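Local coordinates for heterokaryon incompatibility protein s (Podospora anserina, PDB 2WVN), which triggers heterokaryon incompatibility by interacting with het-S from incompatible cells, which sets off a lethal reaction, and forms the prion behind the non-Mendelian trait [het-s], at residues Phe20-Asp25 with Ala145-Trp150; Gly33-Arg38 with Ala151-Lys156. All blocks are in the same frame, centred on the assembly; numbering follows the deposited sequence.

Contact 1: Phe20-Asp25 with Ala145-Trp150; sequences FNNCVD and AKKTAW
K147 reaches back from an extended loop to N22 and D25, which lie three residues apart on helix 16-26 and so nearly one turn from each other. Its CB already points to the helix. CG sits beside the backbone N (chi1 -62°), and the chain runs on almost straight through CG and CD. At CD it first comes near the helix, 3.8 Å from D25 OD1. CE faces both acceptors, 3.6 Å from D25 OD1 and slightly farther from N22 OD1. The bend at chi4 (89°) then turns the amine to its partners. NZ forms a salt bridge to D25 OD1 at 2.7 Å, meeting the lone pair that faces away from the other carboxylate oxygen. It also donates to N22 OD1 at 3.0 Å, from slightly out of the amide carbonyl plane. NZ also makes a weak bond to A145 O, in its own loop.

N22 OD1 accepts a second hydrogen bond, from the backbone N of A145, at 2.9 Å. This donor lies in the carbonyl plane, on a lone pair, though the N-H...O angle is a bent 141°. Two donors thus grip one oxygen, while ND2 of N22 bonds to the carbonyl of G18 in the preceding helical turn; together these bonds fix the rotation of the amide. A145 CB rests against the same oxygen. The nearby carboxylate probably helps keep the lysine charged.

The contact ties the loop that follows helix 122-138 to one side of helix 16-26. The other side of that helix packs inward, with F20, C23 and V24 on L54 of helix 40-60 and C23 also on I89 of helix 77-103. From here the loop runs on into strand 150-152, which pairs with strand 30-32.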
loop_
_atom_site.group_PDB
_atom_site.type_symbol
_atom_site.label_atom_id
_atom_site.label_comp_id
_atom_site.label_asym_id
_atom_site.label_seq_id
_atom_site.Cartn_x
_atom_site.Cartn_y
_atom_site.Cartn_z
ATOM N N PHE A 20 5.257 -17.545 -2.395
ATOM C CA PHE A 20 6.164 -16.953 -3.346
ATOM C C PHE A 20 5.676 -17.217 -4.764
ATOM O O PHE A 20 5.459 -16.291 -5.532
ATOM C CB PHE A 20 7.560 -17.504 -3.172
ATOM C CG PHE A 20 8.525 -17.018 -4.217
ATOM C CD1 PHE A 20 9.083 -15.742 -4.128
ATOM C CD2 PHE A 20 8.885 -17.830 -5.285
ATOM C CE1 PHE A 20 9.999 -15.280 -5.073
ATOM C CE2 PHE A 20 9.795 -17.363 -6.251
ATOM C CZ PHE A 20 10.352 -16.092 -6.143
ATOM N N ASN A 21 5.469 -18.484 -5.102
ATOM C CA ASN A 21 4.998 -18.833 -6.434
ATOM C C ASN A 21 3.723 -18.104 -6.842
ATOM O O ASN A 21 3.589 -17.684 -7.962
ATOM C CB ASN A 21 4.874 -20.341 -6.564
ATOM C CG ASN A 21 6.224 -21.037 -6.416
ATOM O OD1 ASN A 21 7.222 -20.566 -6.951
ATOM N ND2 ASN A 21 6.268 -22.135 -5.677
ATOM N N ASN A 22 2.805 -17.896 -5.925
ATOM C CA ASN A 22 1.621 -17.130 -6.258
ATOM C C ASN A 22 1.949 -15.674 -6.497
ATOM O O ASN A 22 1.349 -15.057 -7.389
ATOM C CB ASN A 22 0.525 -17.327 -5.194
ATOM C CG ASN A 22 -0.226 -18.651 -5.389
ATOM O OD1 ASN A 22 -1.187 -18.706 -6.158
ATOM N ND2 ASN A 22 0.242 -19.730 -4.734
ATOM N N CYS A 23 2.902 -15.128 -5.732
ATOM C CA CYS A 23 3.414 -13.790 -6.025
ATOM C C CYS A 23 3.853 -13.695 -7.462
ATOM O O CYS A 23 3.410 -12.814 -8.180
ATOM C CB CYS A 23 4.635 -13.448 -5.200
ATOM S SG CYS A 23 4.231 -12.476 -3.859
ATOM N N VAL A 24 4.739 -14.588 -7.890
ATOM C CA VAL A 24 5.312 -14.436 -9.215
ATOM C C VAL A 24 4.177 -14.500 -10.208
ATOM O O VAL A 24 4.075 -13.628 -11.063
ATOM C CB VAL A 24 6.433 -15.443 -9.500
ATOM C CG1 VAL A 24 6.878 -15.356 -10.937
ATOM C CG2 VAL A 24 7.595 -15.193 -8.549
ATOM N N ASP A 25 3.279 -15.470 -10.012
ATOM C CA ASP A 25 2.072 -15.644 -10.839
ATOM C C ASP A 25 1.212 -14.402 -11.004
ATOM O O ASP A 25 0.583 -14.267 -12.036
ATOM C CB ASP A 25 1.185 -16.743 -10.265
ATOM C CG ASP A 25 0.374 -17.467 -11.320
ATOM O OD1 ASP A 25 -0.809 -17.769 -11.025
ATOM O OD2 ASP A 25 0.919 -17.790 -12.407
ATOM N N ALA A 145 -2.876 -20.920 -7.126
ATOM C CA ALA A 145 -4.278 -20.485 -6.934
ATOM C C ALA A 145 -4.919 -19.993 -8.238
ATOM O O ALA A 145 -4.227 -19.737 -9.235
ATOM C CB ALA A 145 -4.369 -19.381 -5.856
ATOM N N LYS A 146 -6.238 -19.850 -8.252
ATOM C CA LYS A 146 -6.847 -19.234 -9.425
ATOM C C LYS A 146 -6.849 -17.691 -9.290
ATOM O O LYS A 146 -6.929 -17.155 -8.183
ATOM C CB LYS A 146 -8.223 -19.823 -9.730
ATOM C CG LYS A 146 -8.445 -19.994 -11.237
ATOM C CD LYS A 146 -9.764 -19.332 -11.679
ATOM C CE LYS A 146 -10.218 -19.817 -13.054
ATOM N NZ LYS A 146 -11.715 -19.784 -13.105
ATOM N N LYS A 147 -6.683 -16.993 -10.413
ATOM C CA LYS A 147 -6.702 -15.519 -10.432
ATOM C C LYS A 147 -7.423 -15.059 -11.686
ATOM O O LYS A 147 -7.531 -15.819 -12.658
ATOM C CB LYS A 147 -5.284 -14.921 -10.407
ATOM C CG LYS A 147 -4.478 -15.245 -9.164
ATOM C CD LYS A 147 -3.015 -15.128 -9.405
ATOM C CE LYS A 147 -2.257 -15.853 -8.329
ATOM N NZ LYS A 147 -2.000 -17.285 -8.626
ATOM N N THR A 148 -7.938 -13.827 -11.665
ATOM C CA THR A 148 -8.491 -13.258 -12.889
ATOM C C THR A 148 -7.719 -12.002 -13.329
ATOM O O THR A 148 -7.187 -11.266 -12.504
ATOM C CB THR A 148 -10.034 -13.023 -12.834
ATOM O OG1 THR A 148 -10.309 -11.796 -12.156
ATOM C CG2 THR A 148 -10.790 -14.203 -12.157
ATOM N N ALA A 149 -7.651 -11.791 -14.644
ATOM C CA ALA A 149 -7.037 -10.608 -15.221
ATOM C C ALA A 149 -7.674 -9.302 -14.735
ATOM O O ALA A 149 -8.891 -9.207 -14.629
ATOM C CB ALA A 149 -7.093 -10.686 -16.746
ATOM N N TRP A 150 -6.835 -8.302 -14.460
ATOM C CA TRP A 150 -7.289 -6.946 -14.216
ATOM C C TRP A 150 -6.275 -5.951 -14.788
ATOM O O TRP A 150 -5.119 -6.303 -15.041
ATOM C CB TRP A 150 -7.463 -6.736 -12.729
ATOM C CG TRP A 150 -6.194 -6.958 -12.015
ATOM C CD1 TRP A 150 -5.643 -8.166 -11.660
ATOM C CD2 TRP A 150 -5.249 -5.955 -11.617
ATOM N NE1 TRP A 150 -4.437 -7.964 -11.024
ATOM C CE2 TRP A 150 -4.169 -6.618 -10.997
ATOM C CE3 TRP A 150 -5.217 -4.569 -11.714
ATOM C CZ2 TRP A 150 -3.073 -5.934 -10.479
ATOM C CZ3 TRP A 150 -4.120 -3.894 -11.200
ATOM C CH2 TRP A 150 -3.068 -4.580 -10.595
#

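Contact 2: Gly33-Arg38 with Ala151-Lys156; sequences GRPFGR and ALYDGK
F36 swings its ring toward L152 and D154 with CG beside the backbone N (chi1 -79°) and the ring plane nearly perpendicular to the plane of CA, CB and CG (chi2 92°). A similar first torsion in Y153 brings its ring alongside G33 and P35, although its CB points away from them. The edge of the F36 ring meets backbone at L152 O, which sits near the ring plane, 3.2 Å from CE1. D154 O comes in obliquely, 3.4 Å from CZ. L152 CB packs 4.0 Å from CE1, and CE2 lies against the CA of G155 where the next helix starts.

L152 O also receives the N-H of G33, at 2.8 Å and almost straight (168°), with the donor nearly in line with the carbonyl. P35 rests its CB on Y153 O at 3.4 Å, while its CD approaches the edge of the tyrosine ring near that ring's plane. Y153 OH bonds to E104, and its ring stacks with that of Y103. D154 is the N-cap of helix 155-174: OD2 accepts a weak bond from K156 N, and OD1 pairs with S157 OG.

The G33-L152 bond carries on the pairing of strands 30-32 and 150-152, a two-stranded parallel sheet, where both strands end. One leaves through a short 3-10 turn, the other through a capped helix start, and F36 fills the angle between them. This is a minimal sheet within the predominantly helical globular domain of HET-s.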
loop_
_atom_site.group_PDB
_atom_site.type_symbol
_atom_site.label_atom_id
_atom_site.label_comp_id
_atom_site.label_asym_id
_atom_site.label_seq_id
_atom_site.Cartn_x
_atom_site.Cartn_y
_atom_site.Cartn_z
ATOM N N GLY A 33 -4.030 -0.694 -19.342
ATOM C CA GLY A 33 -5.146 -0.087 -20.068
ATOM C C GLY A 33 -4.780 1.047 -21.010
ATOM O O GLY A 33 -3.626 1.486 -21.036
ATOM N N ARG A 34 -5.773 1.529 -21.775
ATOM C CA ARG A 34 -5.534 2.563 -22.832
ATOM C C ARG A 34 -4.709 3.806 -22.394
ATOM O O ARG A 34 -3.794 4.211 -23.130
ATOM C CB ARG A 34 -6.831 2.995 -23.518
ATOM C CG ARG A 34 -6.680 3.658 -24.892
ATOM C CD ARG A 34 -7.307 5.076 -24.798
ATOM N NE ARG A 34 -7.935 5.554 -26.036
ATOM C CZ ARG A 34 -7.272 6.058 -27.087
ATOM N NH1 ARG A 34 -5.933 6.156 -27.090
ATOM N NH2 ARG A 34 -7.953 6.461 -28.157
ATOM N N PRO A 35 -5.004 4.395 -21.208
ATOM C CA PRO A 35 -4.306 5.636 -20.853
ATOM C C PRO A 35 -2.782 5.544 -20.875
ATOM O O PRO A 35 -2.144 6.576 -20.963
ATOM C CB PRO A 35 -4.803 5.943 -19.438
ATOM C CG PRO A 35 -6.116 5.308 -19.381
ATOM C CD PRO A 35 -5.967 4.023 -20.167
ATOM N N PHE A 36 -2.179 4.355 -20.805
ATOM C CA PHE A 36 -0.705 4.304 -20.879
ATOM C C PHE A 36 -0.145 4.854 -22.162
ATOM O O PHE A 36 1.020 5.267 -22.214
ATOM C CB PHE A 36 -0.152 2.903 -20.625
ATOM C CG PHE A 36 -0.123 2.557 -19.192
ATOM C CD1 PHE A 36 -1.206 1.908 -18.597
ATOM C CD2 PHE A 36 0.963 2.923 -18.405
ATOM C CE1 PHE A 36 -1.207 1.593 -17.210
ATOM C CE2 PHE A 36 0.986 2.628 -17.038
ATOM C CZ PHE A 36 -0.101 1.939 -16.440
ATOM N N GLY A 37 -0.976 4.890 -23.192
ATOM C CA GLY A 37 -0.523 5.392 -24.483
ATOM C C GLY A 37 0.852 4.866 -24.890
ATOM O O GLY A 37 1.133 3.682 -24.787
ATOM N N ARG A 38 1.714 5.758 -25.341
ATOM C CA ARG A 38 2.990 5.345 -25.909
ATOM C C ARG A 38 3.935 4.815 -24.838
ATOM O O ARG A 38 4.951 4.180 -25.161
ATOM C CB ARG A 38 3.625 6.493 -26.673
ATOM C CG ARG A 38 3.117 7.865 -26.187
ATOM C CD ARG A 38 4.177 8.965 -26.351
ATOM N NE ARG A 38 5.297 8.749 -25.436
ATOM C CZ ARG A 38 6.404 9.482 -25.424
ATOM N NH1 ARG A 38 6.546 10.484 -26.277
ATOM N NH2 ARG A 38 7.366 9.211 -24.552
ATOM N N ALA A 151 -6.704 -4.701 -14.925
ATOM C CA ALA A 151 -5.947 -3.677 -15.619
ATOM C C ALA A 151 -5.450 -2.540 -14.711
ATOM O O ALA A 151 -6.159 -2.115 -13.799
ATOM C CB ALA A 151 -6.802 -3.105 -16.722
ATOM N N LEU A 152 -4.232 -2.056 -14.958
ATOM C CA LEU A 152 -3.776 -0.776 -14.415
ATOM C C LEU A 152 -4.120 0.342 -15.402
ATOM O O LEU A 152 -4.001 0.175 -16.629
ATOM C CB LEU A 152 -2.263 -0.778 -14.203
ATOM C CG LEU A 152 -1.652 -1.655 -13.093
ATOM C CD1 LEU A 152 -0.178 -1.994 -13.340
ATOM C CD2 LEU A 152 -1.848 -1.036 -11.710
ATOM N N TYR A 153 -4.508 1.500 -14.871
ATOM C CA TYR A 153 -4.940 2.591 -15.713
ATOM C C TYR A 153 -4.150 3.866 -15.581
ATOM O O TYR A 153 -4.455 4.815 -16.273
ATOM C CB TYR A 153 -6.404 2.889 -15.481
ATOM C CG TYR A 153 -7.319 1.758 -15.797
ATOM C CD1 TYR A 153 -7.888 0.995 -14.769
ATOM C CD2 TYR A 153 -7.677 1.461 -17.131
ATOM C CE1 TYR A 153 -8.801 -0.092 -15.061
ATOM C CE2 TYR A 153 -8.553 0.394 -17.445
ATOM C CZ TYR A 153 -9.112 -0.379 -16.407
ATOM O OH TYR A 153 -9.961 -1.443 -16.700
ATOM N N ASP A 154 -3.121 3.925 -14.747
ATOM C CA ASP A 154 -2.261 5.126 -14.738
ATOM C C ASP A 154 -0.816 4.816 -14.328
ATOM O O ASP A 154 -0.561 3.831 -13.643
ATOM C CB ASP A 154 -2.855 6.216 -13.843
ATOM C CG ASP A 154 -2.534 5.993 -12.380
ATOM O OD1 ASP A 154 -2.775 4.884 -11.850
ATOM O OD2 ASP A 154 -1.999 6.931 -11.760
ATOM N N GLY A 155 0.095 5.694 -14.760
ATOM C CA GLY A 155 1.523 5.596 -14.545
ATOM C C GLY A 155 1.886 5.505 -13.084
ATOM O O GLY A 155 2.922 4.904 -12.713
ATOM N N LYS A 156 1.042 6.080 -12.232
ATOM C CA LYS A 156 1.396 6.145 -10.817
ATOM C C LYS A 156 1.200 4.801 -10.165
ATOM O O LYS A 156 2.058 4.354 -9.413
ATOM C CB LYS A 156 0.664 7.270 -10.071
ATOM C CG LYS A 156 1.122 8.700 -10.464
ATOM C CD LYS A 156 2.640 8.889 -10.189
ATOM C CE LYS A 156 3.050 10.355 -10.232
ATOM N NZ LYS A 156 3.135 10.855 -11.625
#

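Contacts 1 and 2 follow one another along the same two parts of the chain: 145-150 leads directly into 151-156, while 20-25 reaches 33-38 through the end of helix 16-26 and strand 30-32. Their centres lie about 21 Å apart, before the small parallel sheet and at its exit. Contact 1 lies nearer the centre of the chain, about 12 Å away against 18 Å, yet contact 2 is the more core-like, with four of seven touching residues buried against one of four. Contact 1 is polar, with a lysine and a loop N-H meeting side-chain oxygens of a helix. Contact 2 buries more surface and relies on aromatic and proline packing around one backbone hydrogen bond.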